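PDB 4GS1: DyP-type peroxidase from Thermobifida cellulosilytica, which probably uses hydrogen peroxide to oxidise dyes and related substrates at a bound haem. Local coordinates for residues P133-D138 and V243-R248; V304-P309 and V359-A364. All blocks are in the same frame, centred on the assembly; numbering follows the deposited sequence.

Interaction 1: residues P133-D138 and V243-R248. With HEM (protoporphyrin IX containing Fe), chain F.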
# COMPACT_ATOMS: atom_id res chain seq x y z
N PRO B 133 -9.68 23.16 -16.15
CA PRO B 133 -10.63 22.95 -17.25
C PRO B 133 -11.04 21.50 -17.31
O PRO B 133 -10.33 20.64 -16.76
CB PRO B 133 -9.81 23.28 -18.50
CG PRO B 133 -8.58 24.00 -18.02
CD PRO B 133 -8.33 23.50 -16.63
N GLU B 134 -12.15 21.22 -17.98
CA GLU B 134 -12.47 19.85 -18.37
C GLU B 134 -11.65 19.52 -19.60
O GLU B 134 -11.42 20.38 -20.45
CB GLU B 134 -13.97 19.72 -18.68
CG GLU B 134 -14.87 20.08 -17.51
CD GLU B 134 -16.34 19.89 -17.82
OE1 GLU B 134 -16.70 19.78 -19.01
OE2 GLU B 134 -17.14 19.86 -16.86
N PHE B 135 -11.19 18.27 -19.70
CA PHE B 135 -10.46 17.83 -20.89
C PHE B 135 -11.22 16.68 -21.55
O PHE B 135 -11.91 15.92 -20.87
CB PHE B 135 -9.04 17.38 -20.53
CG PHE B 135 -8.22 18.45 -19.83
CD1 PHE B 135 -7.56 19.43 -20.57
CD2 PHE B 135 -8.13 18.48 -18.45
CE1 PHE B 135 -6.83 20.42 -19.93
CE2 PHE B 135 -7.39 19.47 -17.80
CZ PHE B 135 -6.74 20.44 -18.55
N ALA B 136 -11.11 16.57 -22.87
CA ALA B 136 -11.87 15.57 -23.63
C ALA B 136 -11.62 14.12 -23.20
O ALA B 136 -12.51 13.27 -23.30
CB ALA B 136 -11.60 15.74 -25.13
N THR B 137 -10.42 13.85 -22.71
CA THR B 137 -10.06 12.50 -22.28
C THR B 137 -10.47 12.19 -20.84
O THR B 137 -10.29 11.06 -20.38
CB THR B 137 -8.54 12.29 -22.38
OG1 THR B 137 -7.87 13.34 -21.68
CG2 THR B 137 -8.07 12.29 -23.85
N ASP B 138 -11.01 13.18 -20.11
CA ASP B 138 -11.36 12.97 -18.70
C ASP B 138 -12.31 11.79 -18.54
O ASP B 138 -13.23 11.62 -19.34
CB ASP B 138 -12.07 14.19 -18.11
CG ASP B 138 -11.14 15.35 -17.79
OD1 ASP B 138 -9.90 15.19 -17.85
OD2 ASP B 138 -11.67 16.43 -17.44
N VAL B 243 -1.43 20.16 -8.46
CA VAL B 243 -2.46 19.45 -9.22
C VAL B 243 -2.28 17.95 -9.00
O VAL B 243 -1.22 17.40 -9.30
CB VAL B 243 -2.39 19.75 -10.73
CG1 VAL B 243 -3.34 18.82 -11.49
CG2 VAL B 243 -2.74 21.21 -10.98
N VAL B 244 -3.32 17.30 -8.48
CA VAL B 244 -3.32 15.85 -8.32
C VAL B 244 -4.17 15.22 -9.41
O VAL B 244 -5.28 15.68 -9.67
CB VAL B 244 -3.96 15.44 -6.99
CG1 VAL B 244 -3.95 13.93 -6.84
CG2 VAL B 244 -3.25 16.09 -5.83
N ARG B 245 -3.64 14.18 -10.07
CA ARG B 245 -4.46 13.37 -10.97
C ARG B 245 -4.29 11.90 -10.63
O ARG B 245 -3.16 11.40 -10.56
CB ARG B 245 -4.11 13.63 -12.44
CG ARG B 245 -4.19 15.10 -12.87
CD ARG B 245 -5.63 15.57 -13.08
NE ARG B 245 -6.14 15.16 -14.40
CZ ARG B 245 -7.14 15.76 -15.04
NH1 ARG B 245 -7.76 16.80 -14.48
NH2 ARG B 245 -7.52 15.34 -16.24
N ARG B 246 -5.40 11.20 -10.42
CA ARG B 246 -5.37 9.75 -10.28
C ARG B 246 -5.49 9.14 -11.67
O ARG B 246 -6.55 9.23 -12.30
CB ARG B 246 -6.51 9.28 -9.37
CG ARG B 246 -6.59 7.77 -9.21
CD ARG B 246 -7.75 7.36 -8.29
NE ARG B 246 -7.88 5.90 -8.23
CZ ARG B 246 -8.36 5.23 -7.20
NH1 ARG B 246 -8.76 5.87 -6.10
NH2 ARG B 246 -8.43 3.91 -7.25
N ILE B 247 -4.39 8.57 -12.18
CA ILE B 247 -4.36 8.13 -13.58
C ILE B 247 -4.19 6.63 -13.64
O ILE B 247 -3.11 6.10 -13.37
CB ILE B 247 -3.22 8.81 -14.38
CG1 ILE B 247 -3.27 10.34 -14.24
CG2 ILE B 247 -3.32 8.44 -15.87
CD1 ILE B 247 -2.08 11.05 -14.95
N ARG B 248 -5.27 5.94 -14.01
CA ARG B 248 -5.23 4.48 -14.15
C ARG B 248 -4.44 4.11 -15.39
O ARG B 248 -4.61 4.73 -16.45
CB ARG B 248 -6.66 3.92 -14.25
CG ARG B 248 -6.70 2.38 -14.35
CD ARG B 248 -8.12 1.82 -14.13
NE ARG B 248 -9.10 2.31 -15.11
CZ ARG B 248 -9.33 1.74 -16.29
NH1 ARG B 248 -8.67 0.66 -16.67
NH2 ARG B 248 -10.25 2.26 -17.10
CHA HEM F . 7.83 13.23 -19.01
CHB HEM F . 5.32 9.24 -17.91
CHC HEM F . 1.29 11.88 -17.30
CHD HEM F . 3.87 15.93 -17.98
C1A HEM F . 7.48 11.93 -18.79
C2A HEM F . 8.37 10.80 -18.93
C3A HEM F . 7.67 9.70 -18.63
C4A HEM F . 6.33 10.10 -18.28
CMA HEM F . 8.19 8.24 -18.64
CAA HEM F . 9.86 10.91 -19.37
CBA HEM F . 10.81 10.99 -18.17
CGA HEM F . 10.72 12.31 -17.44
O1A HEM F . 11.26 13.33 -17.96
O2A HEM F . 10.12 12.34 -16.34
C1B HEM F . 4.01 9.60 -17.67
C2B HEM F . 2.93 8.68 -17.40
C3B HEM F . 1.81 9.40 -17.25
C4B HEM F . 2.15 10.80 -17.39
CMB HEM F . 3.12 7.15 -17.37
CAB HEM F . 0.37 8.92 -16.92
CBB HEM F . 0.11 7.74 -16.31
C1C HEM F . 1.64 13.21 -17.43
C2C HEM F . 0.74 14.35 -17.33
C3C HEM F . 1.47 15.48 -17.50
C4C HEM F . 2.83 15.07 -17.75
CMC HEM F . -0.76 14.24 -17.02
CAC HEM F . 1.05 16.97 -17.50
CBC HEM F . -0.19 17.42 -17.72
C1D HEM F . 5.16 15.57 -18.29
C2D HEM F . 6.23 16.51 -18.51
C3D HEM F . 7.45 15.67 -18.84
C4D HEM F . 7.01 14.30 -18.77
CMD HEM F . 6.18 18.06 -18.44
CAD HEM F . 8.86 16.20 -19.15
CBD HEM F . 8.93 16.65 -20.62
CGD HEM F . 10.32 17.20 -20.87
O1D HEM F . 11.19 16.43 -21.35
O2D HEM F . 10.56 18.40 -20.56
NA HEM F . 6.23 11.48 -18.38
NB HEM F . 3.51 10.89 -17.67
NC HEM F . 2.91 13.68 -17.71
ND HEM F . 5.65 14.28 -18.45
FE HEM F . 4.56 12.59 -18.16
O HOH W 1 -10.22 17.96 -15.72

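Interaction 2: residues V304-P309 and V359-A364. With HEM (protoporphyrin IX containing Fe), chain F.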
# COMPACT_ATOMS: atom_id res chain seq x y z
N VAL B 304 6.91 12.78 -24.55
CA VAL B 304 7.87 13.82 -24.20
C VAL B 304 7.97 14.92 -25.25
O VAL B 304 8.39 16.03 -24.93
CB VAL B 304 9.28 13.30 -23.83
CG1 VAL B 304 9.18 12.21 -22.75
CG2 VAL B 304 10.02 12.78 -25.07
N ARG B 305 7.58 14.62 -26.49
CA ARG B 305 7.53 15.67 -27.51
C ARG B 305 6.43 16.67 -27.18
O ARG B 305 6.63 17.89 -27.24
CB ARG B 305 7.31 15.08 -28.92
CG ARG B 305 7.14 16.15 -29.99
CD ARG B 305 6.93 15.55 -31.38
NE ARG B 305 8.13 14.86 -31.87
CZ ARG B 305 9.19 15.47 -32.39
NH1 ARG B 305 10.22 14.75 -32.82
NH2 ARG B 305 9.22 16.80 -32.50
N LEU B 306 5.25 16.15 -26.81
CA LEU B 306 4.12 17.04 -26.59
C LEU B 306 4.20 17.75 -25.24
O LEU B 306 3.65 18.84 -25.09
CB LEU B 306 2.80 16.28 -26.74
CG LEU B 306 2.55 15.65 -28.10
CD1 LEU B 306 1.21 14.93 -28.06
CD2 LEU B 306 2.55 16.70 -29.20
N ALA B 307 4.88 17.14 -24.27
CA ALA B 307 4.99 17.73 -22.94
C ALA B 307 6.16 18.71 -22.76
O ALA B 307 6.23 19.40 -21.75
CB ALA B 307 5.05 16.64 -21.87
N ASN B 308 7.08 18.75 -23.72
CA ASN B 308 8.27 19.61 -23.62
C ASN B 308 7.88 21.07 -23.44
O ASN B 308 6.95 21.53 -24.10
CB ASN B 308 9.08 19.48 -24.91
CG ASN B 308 10.47 20.05 -24.78
OD1 ASN B 308 10.66 21.28 -24.78
ND2 ASN B 308 11.46 19.18 -24.67
N PRO B 309 8.56 21.80 -22.54
CA PRO B 309 8.25 23.22 -22.36
C PRO B 309 8.22 24.01 -23.67
O PRO B 309 7.40 24.93 -23.80
CB PRO B 309 9.38 23.72 -21.46
CG PRO B 309 9.71 22.51 -20.61
CD PRO B 309 9.58 21.34 -21.57
N VAL B 359 -3.82 16.29 -24.68
CA VAL B 359 -5.16 15.94 -25.13
C VAL B 359 -5.39 16.34 -26.58
O VAL B 359 -5.80 15.53 -27.40
CB VAL B 359 -6.23 16.62 -24.22
CG1 VAL B 359 -7.63 16.37 -24.77
CG2 VAL B 359 -6.12 16.10 -22.80
N GLU B 360 -5.10 17.60 -26.90
CA GLU B 360 -5.44 18.14 -28.22
C GLU B 360 -4.51 17.71 -29.35
O GLU B 360 -4.90 17.71 -30.52
CB GLU B 360 -5.55 19.67 -28.17
CG GLU B 360 -6.64 20.16 -27.23
CD GLU B 360 -6.59 21.66 -26.99
OE1 GLU B 360 -5.80 22.36 -27.67
OE2 GLU B 360 -7.33 22.14 -26.10
N GLN B 361 -3.28 17.34 -29.01
CA GLN B 361 -2.34 16.90 -30.04
C GLN B 361 -2.17 15.39 -30.09
O GLN B 361 -1.32 14.88 -30.82
CB GLN B 361 -0.99 17.61 -29.87
CG GLN B 361 -1.12 19.13 -29.90
CD GLN B 361 0.20 19.84 -29.71
OE1 GLN B 361 0.39 20.58 -28.75
NE2 GLN B 361 1.13 19.62 -30.64
N GLY B 362 -2.99 14.66 -29.33
CA GLY B 362 -3.09 13.22 -29.47
C GLY B 362 -1.92 12.39 -28.96
O GLY B 362 -1.46 11.48 -29.65
N ASP B 363 -1.47 12.70 -27.75
CA ASP B 363 -0.44 11.94 -27.05
C ASP B 363 -0.75 10.45 -27.16
O ASP B 363 -1.84 10.01 -26.82
CB ASP B 363 -0.44 12.39 -25.59
CG ASP B 363 0.63 11.71 -24.74
OD1 ASP B 363 1.44 10.90 -25.24
OD2 ASP B 363 0.64 12.00 -23.52
N ALA B 364 0.21 9.67 -27.66
CA ALA B 364 0.04 8.22 -27.76
C ALA B 364 -0.28 7.58 -26.41
O ALA B 364 -0.93 6.54 -26.35
CB ALA B 364 1.30 7.59 -28.37
CHA HEM F . 7.83 13.23 -19.01
CHB HEM F . 5.32 9.24 -17.91
CHC HEM F . 1.29 11.88 -17.30
CHD HEM F . 3.87 15.93 -17.98
C1A HEM F . 7.48 11.93 -18.79
C2A HEM F . 8.37 10.80 -18.93
C3A HEM F . 7.67 9.70 -18.63
C4A HEM F . 6.33 10.10 -18.28
CMA HEM F . 8.19 8.24 -18.64
CAA HEM F . 9.86 10.91 -19.37
CBA HEM F . 10.81 10.99 -18.17
CGA HEM F . 10.72 12.31 -17.44
O1A HEM F . 11.26 13.33 -17.96
O2A HEM F . 10.12 12.34 -16.34
C1B HEM F . 4.01 9.60 -17.67
C2B HEM F . 2.93 8.68 -17.40
C3B HEM F . 1.81 9.40 -17.25
C4B HEM F . 2.15 10.80 -17.39
CMB HEM F . 3.12 7.15 -17.37
CAB HEM F . 0.37 8.92 -16.92
CBB HEM F . 0.11 7.74 -16.31
C1C HEM F . 1.64 13.21 -17.43
C2C HEM F . 0.74 14.35 -17.33
C3C HEM F . 1.47 15.48 -17.50
C4C HEM F . 2.83 15.07 -17.75
CMC HEM F . -0.76 14.24 -17.02
CAC HEM F . 1.05 16.97 -17.50
CBC HEM F . -0.19 17.42 -17.72
C1D HEM F . 5.16 15.57 -18.29
C2D HEM F . 6.23 16.51 -18.51
C3D HEM F . 7.45 15.67 -18.84
C4D HEM F . 7.01 14.30 -18.77
CMD HEM F . 6.18 18.06 -18.44
CAD HEM F . 8.86 16.20 -19.15
CBD HEM F . 8.93 16.65 -20.62
CGD HEM F . 10.32 17.20 -20.87
O1D HEM F . 11.19 16.43 -21.35
O2D HEM F . 10.56 18.40 -20.56
NA HEM F . 6.23 11.48 -18.38
NB HEM F . 3.51 10.89 -17.67
NC HEM F . 2.91 13.68 -17.71
ND HEM F . 5.65 14.28 -18.45
FE HEM F . 4.56 12.59 -18.16

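Interaction 1: residues P133-D138 and V243-R248
Arg245 and Asp138 meet in a salt bridge that joins the two ferredoxin-like halves of the peroxidase: the arginine leaves an inner strand (240-249) of the C-terminal sheet, and the aspartate closes a type I turn (Phe135-Asp138) in a loop of the N-terminal half. From its CB, which points at the loop, the arginine chain bends at chi2 (-77°) and again at chi3 (-81°), bringing the guanidinium to the turn. NE bonds to His371 ND1. NH1 is shared between Ser374 OG and a water. NH2 reaches Asp138 OD1 at 2.9 Å, a bent bond (136° at the hydrogen) that meets the oxygen on its syn side but well out of the carboxylate plane. The same NH2 lies 3.9 Å from Phe135 CD2, the ring standing nearly perpendicular to the guanidinium. Gln355 of helix 351-360 touches both Phe135 and Arg245. The carboxylate is itself positioned by its turn: Phe135 N donates to Asp138 OD2 (3.0 Å) almost straight, from above the carboxylate plane. A water in the guanidinium plane completes the junction, accepting from Arg245 NH1 and donating to Asp138 OD2 (2.7 Å) and to Pro133 O.

Interaction 2: residues V304-P309 and V359-A364
Leu306, in the short helix 303-307, faces the chain just after helix 351-360, with its CA 6.9 Å from the CA of Asp363; there the backbone leaves helical geometry at Gln361 and turns through Gly362 at a positive phi of 73°. Leu306 carries the contact. With CG anti to the carbonyl carbon (chi1 -60°), its side chain carries both methyls out to the turn. CD1 presses on backbone, 3.5 Å from Asp363 N, and also packs 3.9 Å from Asp363 CB. CD2 rests against the glutamine where the two chains cross at a slant, touching Gln361 CB at 3.7 Å and NE2 at 3.6 Å. The amide oxygen is held too: Gln361 OE1 accepts from Asn311 ND2, which also bonds to Leu306 O. Replacing Leu306 by an alanine takes away both methyls and would probably leave a gap beside Asp363 CB, with the aliphatic part of Gln361 losing its packing partner. Asp363 OD2 bonds to His303 ND1, consistent with the aspartate-histidine couple on the proximal side of the haem in DyP-type peroxidases. Val304 and Ala307, on the same helix, line the haem pocket, Ala307 CB 3.6 Å from HEM C2D. With no hydrogen bond between them, the segments meet by van der Waals packing of two methyls, while the polar ends of Gln361 and Asp363 bond to Asn311 and His303.

In the fold
Interactions 1 and 2 have centres about 14 Å apart and adjoin through Val359, the first residue of segment 359-364. Its CG2 packs 3.5 Å from Thr137 OG1 and 3.9 Å from Phe135 CB, so the turn of interaction 1 rests on the end of helix 351-360, just before the turn that receives Leu306. Both contacts also border the haem, but at different places. In interaction 1 strand 243-248 supplies Ile247, whose CG2 lies 3.5 Å from the vinyl carbon HEM CBB at the porphyrin periphery. Interaction 2 brings segment 304-309 against one face of the porphyrin, probably the proximal one, and on to a propionate, with Pro309 CD 3.3 Å from HEM O2D.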